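Local coordinates for choline binding protein A (Lactobacillus salivarius str. Ren, PDB 5GT1), which binds zinc through a C-terminal M23-family peptidase domain, probably acting on cell-wall peptidoglycan, and carries choline-binding repeats that are likely to attach it to the cell surface, at residues S134-V146 with N157-N169. Residues are numbered along the deposited sequence; the frame is centred on the assembly and turned at random.
Sequences SHLHLGITRETNV and NGTWLDPRALIKN. With ZN (zinc ion), chain B.
Thr141 OG1 donates to Thr159 O at 2.7 Å and accepts from Glu143 N in an ST turn, so one hydroxyl ties the end of strand 135-141 to both its own turn and residues 157-169. The Thr159 carbonyl is approached from above its plane, 44° out of it, and accepts a second hydrogen bond from a water, which itself accepts from Arg142 N. Thr141 CB lies over one face of the Trp160 six-membered ring, 4.2 Å from its centroid: a CH-pi contact. Having OG1 anti to the backbone N (chi1 180°) points it to Thr159 O and sets Thr141 CG2 3.8 Å from Trp160 CZ3. A valine here would probably leave the Thr159 carbonyl without its hydroxyl donor and Glu143 N without its acceptor. Beyond this pair, Leu161 N makes a nearly straight bond to Ile140 O, and a water bridges Ile140 N to Leu161 O. The indole edge faces the strand at Gly139. Toward the helix, Ile140 CD1 slides past Pro163 CB, Ile140 CG2 touches Leu166 CD2 at 3.6 Å, and Leu138 CD2 meets Ile167 CD1 tip to tip. In this M23 peptidase domain the strand bearing that packing also carries His137, which binds zinc with His57 and Asp61. Strand 135-141 pairs antiparallel with strands 56-63 and 101-108, the 163-169 part of helix 163-173 crosses it at 77°, and Trp160 NE1 bonds to Ala149 O of helix 146-151.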
loop_
_atom_site.group_PDB
_atom_site.type_symbol
_atom_site.label_atom_id
_atom_site.label_comp_id
_atom_site.label_asym_id
_atom_site.label_seq_id
_atom_site.Cartn_x
_atom_site.Cartn_y
_atom_site.Cartn_z
ATOM N N SER A 134 2.177 -12.580 6.171
ATOM C CA SER A 134 3.592 -12.406 5.880
ATOM C C SER A 134 3.948 -11.031 5.303
ATOM O O SER A 134 5.121 -10.673 5.285
ATOM C CB SER A 134 4.070 -13.496 4.925
ATOM O OG SER A 134 3.420 -13.343 3.680
ATOM N N HIS A 135 2.965 -10.282 4.791
ATOM C CA HIS A 135 3.271 -8.951 4.209
ATOM C C HIS A 135 2.104 -8.043 4.020
ATOM O O HIS A 135 0.940 -8.480 3.937
ATOM C CB HIS A 135 3.999 -9.079 2.865
ATOM C CG HIS A 135 3.124 -9.604 1.758
ATOM N ND1 HIS A 135 2.643 -10.866 1.755
ATOM C CD2 HIS A 135 2.638 -8.989 0.605
ATOM C CE1 HIS A 135 1.888 -11.055 0.651
ATOM N NE2 HIS A 135 1.886 -9.906 -0.053
ATOM N N LEU A 136 2.431 -6.754 3.984
ATOM C CA LEU A 136 1.548 -5.719 3.512
ATOM C C LEU A 136 1.963 -5.422 2.083
ATOM O O LEU A 136 3.154 -5.303 1.796
ATOM C CB LEU A 136 1.732 -4.451 4.362
ATOM C CG LEU A 136 1.194 -3.134 3.772
ATOM C CD1 LEU A 136 -0.328 -3.101 3.850
ATOM C CD2 LEU A 136 1.793 -1.930 4.496
ATOM N N HIS A 137 0.984 -5.309 1.191
ATOM C CA HIS A 137 1.197 -4.722 -0.129
ATOM C C HIS A 137 0.533 -3.362 -0.156
ATOM O O HIS A 137 -0.677 -3.227 0.125
ATOM C CB HIS A 137 0.643 -5.663 -1.211
ATOM C CG HIS A 137 0.577 -5.070 -2.604
ATOM N ND1 HIS A 137 1.297 -5.565 -3.639
ATOM C CD2 HIS A 137 -0.201 -4.027 -3.126
ATOM C CE1 HIS A 137 1.010 -4.862 -4.760
ATOM N NE2 HIS A 137 0.089 -3.927 -4.451
ATOM N N LEU A 138 1.324 -2.342 -0.486
ATOM C CA LEU A 138 0.833 -0.972 -0.613
ATOM C C LEU A 138 0.811 -0.577 -2.087
ATOM O O LEU A 138 1.809 -0.735 -2.777
ATOM C CB LEU A 138 1.726 -0.005 0.171
ATOM C CG LEU A 138 1.410 1.494 0.039
ATOM C CD1 LEU A 138 0.046 1.869 0.631
ATOM C CD2 LEU A 138 2.523 2.306 0.700
ATOM N N GLY A 139 -0.336 -0.103 -2.559
ATOM C CA GLY A 139 -0.463 0.386 -3.935
ATOM C C GLY A 139 -0.886 1.839 -3.914
ATOM O O GLY A 139 -1.675 2.256 -3.056
ATOM N N ILE A 140 -0.355 2.617 -4.854
ATOM C CA ILE A 140 -0.712 4.025 -4.978
ATOM C C ILE A 140 -1.041 4.349 -6.437
ATOM O O ILE A 140 -0.279 3.981 -7.337
ATOM C CB ILE A 140 0.410 4.965 -4.456
ATOM C CG1 ILE A 140 0.749 4.634 -2.988
ATOM C CG2 ILE A 140 -0.047 6.425 -4.561
ATOM C CD1 ILE A 140 1.905 5.446 -2.418
ATOM N N THR A 141 -2.162 5.044 -6.657
ATOM C CA THR A 141 -2.591 5.420 -8.009
ATOM C C THR A 141 -3.252 6.779 -7.964
ATOM O O THR A 141 -3.863 7.143 -6.953
ATOM C CB THR A 141 -3.550 4.354 -8.631
ATOM O OG1 THR A 141 -3.951 4.757 -9.956
ATOM C CG2 THR A 141 -4.815 4.158 -7.782
ATOM N N ARG A 142 -3.147 7.558 -9.043
ATOM C CA ARG A 142 -3.977 8.778 -9.111
ATOM C C ARG A 142 -5.423 8.461 -9.487
ATOM O O ARG A 142 -6.330 9.272 -9.230
ATOM C CB ARG A 142 -3.397 9.819 -10.068
ATOM C CG ARG A 142 -2.139 10.474 -9.539
ATOM C CD ARG A 142 -1.660 11.549 -10.493
ATOM N NE ARG A 142 -0.220 11.718 -10.349
ATOM C CZ ARG A 142 0.347 12.675 -9.630
ATOM N NH1 ARG A 142 -0.411 13.564 -9.001
ATOM N NH2 ARG A 142 1.670 12.751 -9.552
ATOM N N GLU A 143 -5.636 7.283 -10.083
ATOM C CA GLU A 143 -6.974 6.844 -10.508
ATOM C C GLU A 143 -7.946 6.867 -9.335
ATOM O O GLU A 143 -7.625 6.446 -8.216
ATOM C CB GLU A 143 -6.924 5.455 -11.165
ATOM C CG GLU A 143 -8.276 4.864 -11.581
ATOM C CD GLU A 143 -9.015 5.713 -12.611
ATOM O OE1 GLU A 143 -8.472 5.881 -13.730
ATOM O OE2 GLU A 143 -10.127 6.222 -12.291
ATOM N N THR A 144 -9.145 7.357 -9.622
ATOM C CA THR A 144 -10.149 7.618 -8.633
ATOM C C THR A 144 -11.077 6.389 -8.500
ATOM O O THR A 144 -11.594 6.096 -7.426
ATOM C CB THR A 144 -10.850 8.943 -9.023
ATOM O OG1 THR A 144 -10.810 9.862 -7.927
ATOM C CG2 THR A 144 -12.249 8.736 -9.519
ATOM N N ASN A 145 -11.237 5.651 -9.597
ATOM C CA ASN A 145 -12.009 4.410 -9.628
ATOM C C ASN A 145 -11.057 3.270 -9.292
ATOM O O ASN A 145 -10.284 2.841 -10.147
ATOM C CB ASN A 145 -12.608 4.218 -11.031
ATOM C CG ASN A 145 -13.462 2.966 -11.160
ATOM O OD1 ASN A 145 -13.422 2.059 -10.328
ATOM N ND2 ASN A 145 -14.256 2.916 -12.226
ATOM N N VAL A 146 -11.118 2.781 -8.054
ATOM C CA VAL A 146 -10.146 1.784 -7.586
ATOM C C VAL A 146 -10.279 0.450 -8.343
ATOM O O VAL A 146 -9.280 -0.194 -8.661
ATOM C CB VAL A 146 -10.183 1.592 -6.039
ATOM C CG1 VAL A 146 -11.336 0.700 -5.598
ATOM C CG2 VAL A 146 -8.874 0.992 -5.550
ATOM N N ASN A 157 1.290 0.585 -17.325
ATOM C CA ASN A 157 0.843 1.624 -18.232
ATOM C C ASN A 157 0.715 2.997 -17.574
ATOM O O ASN A 157 0.059 3.892 -18.113
ATOM C CB ASN A 157 -0.485 1.213 -18.875
ATOM C CG ASN A 157 -1.616 1.110 -17.870
ATOM O OD1 ASN A 157 -1.401 1.158 -16.650
ATOM N ND2 ASN A 157 -2.839 0.989 -18.375
ATOM N N GLY A 158 1.325 3.160 -16.402
ATOM C CA GLY A 158 1.225 4.428 -15.677
ATOM C C GLY A 158 0.083 4.500 -14.675
ATOM O O GLY A 158 -0.030 5.483 -13.953
ATOM N N THR A 159 -0.763 3.469 -14.607
ATOM C CA THR A 159 -1.863 3.473 -13.633
ATOM C C THR A 159 -1.319 3.522 -12.189
ATOM O O THR A 159 -1.706 4.381 -11.395
ATOM C CB THR A 159 -2.766 2.227 -13.797
ATOM O OG1 THR A 159 -3.357 2.247 -15.100
ATOM C CG2 THR A 159 -3.883 2.214 -12.756
ATOM N N TRP A 160 -0.430 2.589 -11.879
ATOM C CA TRP A 160 0.148 2.453 -10.545
ATOM C C TRP A 160 1.478 3.135 -10.508
ATOM O O TRP A 160 2.225 3.124 -11.495
ATOM C CB TRP A 160 0.281 0.973 -10.180
ATOM C CG TRP A 160 -1.070 0.304 -10.073
ATOM C CD1 TRP A 160 -1.722 -0.495 -11.033
ATOM C CD2 TRP A 160 -2.001 0.393 -8.951
ATOM N NE1 TRP A 160 -2.946 -0.904 -10.573
ATOM C CE2 TRP A 160 -3.181 -0.399 -9.328
ATOM C CE3 TRP A 160 -1.975 1.018 -7.703
ATOM C CZ2 TRP A 160 -4.272 -0.550 -8.468
ATOM C CZ3 TRP A 160 -3.078 0.871 -6.857
ATOM C CH2 TRP A 160 -4.199 0.100 -7.228
ATOM N N LEU A 161 1.766 3.753 -9.369
ATOM C CA LEU A 161 2.985 4.502 -9.155
ATOM C C LEU A 161 3.864 3.803 -8.129
ATOM O O LEU A 161 3.367 3.046 -7.289
ATOM C CB LEU A 161 2.648 5.923 -8.673
ATOM C CG LEU A 161 1.577 6.654 -9.484
ATOM C CD1 LEU A 161 1.142 7.942 -8.802
ATOM C CD2 LEU A 161 2.050 6.913 -10.916
ATOM N N ASP A 162 5.168 4.066 -8.194
ATOM C CA ASP A 162 6.115 3.437 -7.277
ATOM C C ASP A 162 5.960 4.047 -5.876
ATOM O O ASP A 162 6.314 5.212 -5.678
ATOM C CB ASP A 162 7.550 3.619 -7.792
ATOM C CG ASP A 162 8.585 2.924 -6.912
ATOM O OD1 ASP A 162 8.238 2.394 -5.826
ATOM O OD2 ASP A 162 9.758 2.908 -7.322
ATOM N N PRO A 163 5.413 3.270 -4.903
ATOM C CA PRO A 163 5.228 3.848 -3.574
ATOM C C PRO A 163 6.551 4.182 -2.893
ATOM O O PRO A 163 6.583 5.100 -2.070
ATOM C CB PRO A 163 4.496 2.733 -2.793
ATOM C CG PRO A 163 3.827 1.916 -3.861
ATOM C CD PRO A 163 4.860 1.895 -4.969
ATOM N N ARG A 164 7.619 3.447 -3.215
ATOM C CA ARG A 164 8.915 3.715 -2.574
ATOM C C ARG A 164 9.405 5.120 -2.919
ATOM O O ARG A 164 9.754 5.897 -2.029
ATOM C CB ARG A 164 9.986 2.677 -2.926
ATOM C CG ARG A 164 11.281 2.938 -2.155
ATOM C CD ARG A 164 12.267 1.797 -2.216
ATOM N NE ARG A 164 12.849 1.689 -3.537
ATOM C CZ ARG A 164 13.973 1.025 -3.815
ATOM N NH1 ARG A 164 14.674 0.410 -2.856
ATOM N NH2 ARG A 164 14.405 0.980 -5.065
ATOM N N ALA A 165 9.418 5.424 -4.215
ATOM C CA ALA A 165 9.813 6.732 -4.719
ATOM C C ALA A 165 8.907 7.829 -4.188
ATOM O O ALA A 165 9.383 8.880 -3.776
ATOM C CB ALA A 165 9.832 6.731 -6.248
ATOM N N LEU A 166 7.599 7.588 -4.190
ATOM C CA LEU A 166 6.637 8.565 -3.686
ATOM C C LEU A 166 6.794 8.915 -2.201
ATOM O O LEU A 166 6.780 10.085 -1.839
ATOM C CB LEU A 166 5.205 8.086 -3.925
ATOM C CG LEU A 166 4.338 8.908 -4.879
ATOM C CD1 LEU A 166 4.911 8.888 -6.278
ATOM C CD2 LEU A 166 2.930 8.347 -4.905
ATOM N N ILE A 167 6.895 7.897 -1.347
ATOM C CA ILE A 167 7.013 8.126 0.097
ATOM C C ILE A 167 8.360 8.777 0.407
ATOM O O ILE A 167 8.443 9.739 1.176
ATOM C CB ILE A 167 6.845 6.809 0.899
ATOM C CG1 ILE A 167 5.397 6.301 0.787
ATOM C CG2 ILE A 167 7.215 7.028 2.361
ATOM C CD1 ILE A 167 5.260 4.808 1.033
ATOM N N LYS A 168 9.407 8.252 -0.210
ATOM C CA LYS A 168 10.748 8.801 -0.048
ATOM C C LYS A 168 10.767 10.298 -0.425
ATOM O O LYS A 168 11.219 11.139 0.360
ATOM C CB LYS A 168 11.681 8.025 -0.954
ATOM C CG LYS A 168 13.084 7.849 -0.464
ATOM C CD LYS A 168 13.817 6.873 -1.387
ATOM C CE LYS A 168 15.313 7.068 -1.284
ATOM N NZ LYS A 168 15.702 7.170 0.144
ATOM N N ASN A 169 10.267 10.621 -1.620
ATOM C CA ASN A 169 10.224 12.011 -2.071
ATOM C C ASN A 169 9.317 12.880 -1.197
ATOM O O ASN A 169 9.644 14.044 -0.901
ATOM C CB ASN A 169 9.828 12.105 -3.551
ATOM C CG ASN A 169 10.163 13.472 -4.157
ATOM O OD1 ASN A 169 11.341 13.854 -4.260
ATOM N ND2 ASN A 169 9.135 14.227 -4.518
HETATM ZN ZN ZN B . 2.582 -7.173 -3.803
HETATM O O HOH W 1 1.496 -8.604 -2.635
HETATM O O HOH W 2 1.538 1.272 -6.490
HETATM O O HOH W 3 -1.742 7.128 -11.571
HETATM O O HOH W 4 1.207 -8.113 -5.370
HETATM O O HOH W 5 3.338 -9.559 -4.078
#